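Local coordinates for protein endo-beta-mannanase (Rhizomucor miehei, PDB 4QP0) that probably hydrolyses internal beta-1,4-mannosidic linkages in mannans, galactomannans and glucomannans, as a secreted TIM-barrel glycoside hydrolase of family 5, at residues G126-H129 with D130-Y133; W198-E201 with I202-I206. All coordinates share one frame; numbering follows the deposited sequence.

Overall arrangement
Contacts 1 and 2 are both local, each within one continuous piece of chain. Each has a buried side (His129, Phe132 and Tyr133; Trp198, Ile199 and Ile202) and an exposed one (Thr127 and Tyr128; Lys200). Contact 1 lies between helices 116-124 and 136-151, its centre about 21 Å from the centre of the chain; contact 2, within helix 192-209, has its centre about 16 Å from that point. Within the loop a carboxylate and i to i+3 backbone bonds make the contact, whereas the helix repeats i to i+4 bonds. Their centres are about 17 Å apart, yet they touch: Tyr133 CD1 and Trp198 CD2 are 3.4 Å apart, as are Phe132 CE2 and Trp198 CZ2.

Contact 1 of 2, residues G126-H129 with D130-Y133; sequences GTYH and DDFY
The loop that joins helix 116-124 to helix 136-151 is tied back on itself by Asp131, whose OD2 collects the backbone N-H groups of Thr127 and Tyr128, at the start of the turn. Tyr128 N lies 3.0 Å from Asp131 OD2 with a nearly straight N-H...O angle of 164°, and it approaches from above the carboxylate, 57° out of its plane. Thr127 N is equally near Asp131 OD2 at 3.0 Å, but its bond is bent and weak. Asp131 reaches them because its CG stands beside its own backbone N (chi1 -85°), turned back toward the earlier residues.

In this family 5 TIM barrel the loop winds by i to i+3 bonds: Asp131 N donates to Tyr128 O at 2.8 Å and Phe132 N to His129 O at 3.3 Å, while Tyr133 N bonds to Asp130 O at 3.1 Å. Tyr128 and Asp131 are thus joined twice, with donor and acceptor roles exchanged.

The buried His129 and Tyr133 rings meet obliquely, centroids 5.9 Å apart. Their polar ends bond elsewhere: His129 NE2 to Asn110 OD1, His129 ND1 to Asp118 OD1, and Tyr133 OH to the carbonyl of Arg177.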
loop_
_atom_site.group_PDB
_atom_site.type_symbol
_atom_site.label_atom_id
_atom_site.label_comp_id
_atom_site.label_asym_id
_atom_site.label_seq_id
_atom_site.Cartn_x
_atom_site.Cartn_y
_atom_site.Cartn_z
ATOM N N GLY A 126 -15.653 -20.031 -4.450
ATOM C CA GLY A 126 -14.362 -20.606 -4.067
ATOM C C GLY A 126 -14.330 -20.975 -2.598
ATOM O O GLY A 126 -15.126 -20.462 -1.804
ATOM N N THR A 127 -13.414 -21.870 -2.235
ATOM C CA THR A 127 -13.273 -22.320 -0.842
ATOM C C THR A 127 -11.893 -22.002 -0.254
ATOM O O THR A 127 -11.715 -21.985 0.966
ATOM C CB THR A 127 -13.598 -23.828 -0.678
ATOM O OG1 THR A 127 -13.205 -24.544 -1.857
ATOM C CG2 THR A 127 -15.097 -24.038 -0.441
ATOM N N TYR A 128 -10.926 -21.739 -1.129
ATOM C CA TYR A 128 -9.563 -21.461 -0.712
ATOM C C TYR A 128 -9.181 -20.021 -1.027
ATOM O O TYR A 128 -9.475 -19.517 -2.109
ATOM C CB TYR A 128 -8.583 -22.412 -1.401
ATOM C CG TYR A 128 -8.880 -23.887 -1.224
ATOM C CD1 TYR A 128 -8.468 -24.572 -0.077
ATOM C CD2 TYR A 128 -9.550 -24.607 -2.219
ATOM C CE1 TYR A 128 -8.730 -25.926 0.081
ATOM C CE2 TYR A 128 -9.815 -25.962 -2.073
ATOM C CZ TYR A 128 -9.403 -26.619 -0.923
ATOM O OH TYR A 128 -9.664 -27.970 -0.775
ATOM N N HIS A 129 -8.517 -19.377 -0.068
ATOM C CA HIS A 129 -8.020 -18.002 -0.197
ATOM C C HIS A 129 -7.299 -17.777 -1.490
ATOM O O HIS A 129 -7.607 -16.846 -2.234
ATOM C CB HIS A 129 -7.095 -17.681 0.972
ATOM C CG HIS A 129 -6.498 -16.294 0.918
ATOM N ND1 HIS A 129 -7.098 -15.226 1.472
ATOM C CD2 HIS A 129 -5.307 -15.830 0.360
ATOM C CE1 HIS A 129 -6.338 -14.136 1.275
ATOM N NE2 HIS A 129 -5.243 -14.507 0.593
ATOM N N ASP A 130 -6.343 -18.650 -1.773
ATOM C CA ASP A 130 -5.513 -18.544 -2.961
ATOM C C ASP A 130 -6.242 -18.917 -4.258
ATOM O O ASP A 130 -5.617 -18.946 -5.324
ATOM C CB ASP A 130 -4.263 -19.406 -2.797
ATOM C CG ASP A 130 -4.586 -20.888 -2.736
ATOM O OD1 ASP A 130 -4.216 -21.618 -3.686
ATOM O OD2 ASP A 130 -5.226 -21.317 -1.748
ATOM N N ASP A 131 -7.543 -19.207 -4.173
ATOM C CA ASP A 131 -8.381 -19.347 -5.373
ATOM C C ASP A 131 -8.326 -18.055 -6.178
ATOM O O ASP A 131 -8.358 -18.077 -7.417
ATOM C CB ASP A 131 -9.843 -19.653 -5.019
ATOM C CG ASP A 131 -10.109 -21.136 -4.795
ATOM O OD1 ASP A 131 -9.359 -21.976 -5.335
ATOM O OD2 ASP A 131 -11.091 -21.458 -4.093
ATOM N N PHE A 132 -8.225 -16.936 -5.454
ATOM C CA PHE A 132 -8.120 -15.599 -6.039
ATOM C C PHE A 132 -6.905 -15.437 -6.960
ATOM O O PHE A 132 -6.921 -14.611 -7.876
ATOM C CB PHE A 132 -8.086 -14.543 -4.927
ATOM C CG PHE A 132 -8.279 -13.138 -5.415
ATOM C CD1 PHE A 132 -9.492 -12.738 -5.959
ATOM C CD2 PHE A 132 -7.252 -12.214 -5.325
ATOM C CE1 PHE A 132 -9.674 -11.443 -6.413
ATOM C CE2 PHE A 132 -7.430 -10.912 -5.770
ATOM C CZ PHE A 132 -8.639 -10.529 -6.321
ATOM N N TYR A 133 -5.872 -16.242 -6.717
ATOM C CA TYR A 133 -4.627 -16.189 -7.484
ATOM C C TYR A 133 -4.649 -17.016 -8.768
ATOM O O TYR A 133 -3.809 -16.809 -9.648
ATOM C CB TYR A 133 -3.439 -16.611 -6.610
ATOM C CG TYR A 133 -3.264 -15.783 -5.345
ATOM C CD1 TYR A 133 -3.594 -14.428 -5.317
ATOM C CD2 TYR A 133 -2.749 -16.352 -4.185
ATOM C CE1 TYR A 133 -3.431 -13.674 -4.167
ATOM C CE2 TYR A 133 -2.584 -15.603 -3.031
ATOM C CZ TYR A 133 -2.925 -14.266 -3.029
ATOM O OH TYR A 133 -2.757 -13.510 -1.887
#

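Contact 2 of 2, residues W198-E201 with I202-I206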
loop_
_atom_site.group_PDB
_atom_site.type_symbol
_atom_site.label_atom_id
_atom_site.label_comp_id
_atom_site.label_asym_id
_atom_site.label_seq_id
_atom_site.Cartn_x
_atom_site.Cartn_y
_atom_site.Cartn_z
ATOM N N TRP A 198 0.521 -14.565 -10.585
ATOM C CA TRP A 198 -0.665 -13.739 -10.403
ATOM C C TRP A 198 -0.299 -12.284 -10.338
ATOM O O TRP A 198 -0.985 -11.440 -10.907
ATOM C CB TRP A 198 -1.419 -14.167 -9.149
ATOM C CG TRP A 198 -2.549 -13.243 -8.771
ATOM C CD1 TRP A 198 -3.814 -13.172 -9.340
ATOM C CD2 TRP A 198 -2.549 -12.219 -7.715
ATOM N NE1 TRP A 198 -4.574 -12.205 -8.731
ATOM C CE2 TRP A 198 -3.881 -11.600 -7.746
ATOM C CE3 TRP A 198 -1.623 -11.778 -6.783
ATOM C CZ2 TRP A 198 -4.236 -10.575 -6.880
ATOM C CZ3 TRP A 198 -1.996 -10.753 -5.905
ATOM C CH2 TRP A 198 -3.272 -10.170 -5.952
ATOM N N ILE A 199 0.805 -11.978 -9.661
ATOM C CA ILE A 199 1.312 -10.600 -9.575
ATOM C C ILE A 199 1.725 -10.097 -10.953
ATOM O O ILE A 199 1.537 -8.923 -11.271
ATOM C CB ILE A 199 2.528 -10.502 -8.628
ATOM C CG1 ILE A 199 2.128 -10.842 -7.182
ATOM C CG2 ILE A 199 3.206 -9.136 -8.736
ATOM C CD1 ILE A 199 1.288 -9.788 -6.485
ATOM N N LYS A 200 2.292 -10.997 -11.755
ATOM C CA LYS A 200 2.808 -10.658 -13.077
ATOM C C LYS A 200 1.697 -10.145 -13.990
ATOM O O LYS A 200 1.788 -9.022 -14.503
ATOM C CB LYS A 200 3.507 -11.874 -13.697
ATOM C CG LYS A 200 4.185 -11.625 -15.036
ATOM C CD LYS A 200 4.963 -12.856 -15.467
ATOM C CE LYS A 200 5.848 -12.575 -16.670
ATOM N NZ LYS A 200 5.065 -12.552 -17.934
ATOM N N GLU A 201 0.645 -10.951 -14.167
ATOM C CA GLU A 201 -0.417 -10.629 -15.121
ATOM C C GLU A 201 -1.326 -9.480 -14.685
ATOM O O GLU A 201 -1.803 -8.719 -15.525
ATOM C CB GLU A 201 -1.238 -11.876 -15.482
ATOM C CG GLU A 201 -2.369 -12.206 -14.522
ATOM C CD GLU A 201 -3.335 -13.223 -15.097
ATOM O OE1 GLU A 201 -3.703 -14.168 -14.362
ATOM O OE2 GLU A 201 -3.722 -13.082 -16.281
ATOM N N ILE A 202 -1.572 -9.359 -13.383
ATOM C CA ILE A 202 -2.341 -8.233 -12.853
ATOM C C ILE A 202 -1.583 -6.922 -13.060
ATOM O O ILE A 202 -2.162 -5.934 -13.507
ATOM C CB ILE A 202 -2.714 -8.424 -11.364
ATOM C CG1 ILE A 202 -3.685 -9.609 -11.190
ATOM C CG2 ILE A 202 -3.305 -7.151 -10.770
ATOM C CD1 ILE A 202 -4.995 -9.493 -11.942
ATOM N N SER A 203 -0.288 -6.917 -12.766
ATOM C CA SER A 203 0.512 -5.702 -12.979
ATOM C C SER A 203 0.645 -5.392 -14.469
ATOM O O SER A 203 0.628 -4.228 -14.862
ATOM C CB SER A 203 1.886 -5.780 -12.293
ATOM O OG SER A 203 2.679 -6.841 -12.806
ATOM N N GLU A 204 0.755 -6.433 -15.295
ATOM C CA GLU A 204 0.729 -6.250 -16.747
ATOM C C GLU A 204 -0.624 -5.720 -17.213
ATOM O O GLU A 204 -0.677 -4.830 -18.057
ATOM C CB GLU A 204 1.128 -7.524 -17.499
ATOM C CG GLU A 204 2.639 -7.715 -17.595
ATOM C CD GLU A 204 3.057 -9.113 -18.049
ATOM O OE1 GLU A 204 2.176 -9.952 -18.364
ATOM O OE2 GLU A 204 4.285 -9.374 -18.080
ATOM N N TYR A 205 -1.708 -6.237 -16.643
ATOM C CA TYR A 205 -3.041 -5.729 -16.977
ATOM C C TYR A 205 -3.183 -4.242 -16.633
ATOM O O TYR A 205 -3.739 -3.481 -17.425
ATOM C CB TYR A 205 -4.151 -6.552 -16.320
ATOM C CG TYR A 205 -5.546 -6.079 -16.689
ATOM C CD1 TYR A 205 -6.082 -6.333 -17.958
ATOM C CD2 TYR A 205 -6.331 -5.369 -15.772
ATOM C CE1 TYR A 205 -7.356 -5.894 -18.300
ATOM C CE2 TYR A 205 -7.604 -4.926 -16.103
ATOM C CZ TYR A 205 -8.113 -5.194 -17.364
ATOM O OH TYR A 205 -9.375 -4.757 -17.693
ATOM N N ILE A 206 -2.683 -3.838 -15.463
ATOM C CA ILE A 206 -2.640 -2.414 -15.104
ATOM C C ILE A 206 -1.812 -1.637 -16.131
ATOM O O ILE A 206 -2.255 -0.594 -16.617
ATOM C CB ILE A 206 -2.113 -2.170 -13.663
ATOM C CG1 ILE A 206 -3.091 -2.742 -12.634
ATOM C CG2 ILE A 206 -1.881 -0.680 -13.401
ATOM C CD1 ILE A 206 -2.552 -2.770 -11.218
#
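Trp198 and Ile202 meet one turn apart on helix 192-209, which links the parallel strands 167-171 and 214-216 of the TIM barrel as a beta-alpha-beta crossover.

The apolar part of the contact is a CH-pi interaction. Ile202 CG1 lies over one face of the indole, 4.0 Å from the centroid of the five-membered ring and 23° off its normal, and its nearest ring atom is Trp198 NE1 at 3.7 Å. CG anti to the backbone N (chi1 172°) sends the indole of Trp198 outward from the helix, with the five-membered ring, NE1 included, beside this methylene. Both side chains also touch Ile172, and Ser203 packs on Val215 of strand 214-216.

The backbone supplies the regular i to i+4 bonds. Ile202 N bonds to Trp198 O at 3.3 Å, and Tyr205 N to Glu201 O at 2.7 Å; Ser203 N and Glu204 N likewise bond to Ile199 O and Lys200 O.

Among the polar side chains, Ser203 folds back onto the helix: OG, set between its own backbone N and carbonyl carbon (chi1 62°), lies 2.8 Å from Ile199 O and 2.9 Å from Lys200 O. Either carbonyl could take the hydroxyl proton, and Ser203 OG also has a weak hydrogen bond with Ser249 OG.

Toward solvent the helix carries an i to i+4 salt bridge. The extended Lys200 chain bends only at its last torsion, bringing NZ to the syn side of Glu204 OE2 at 3.3 Å.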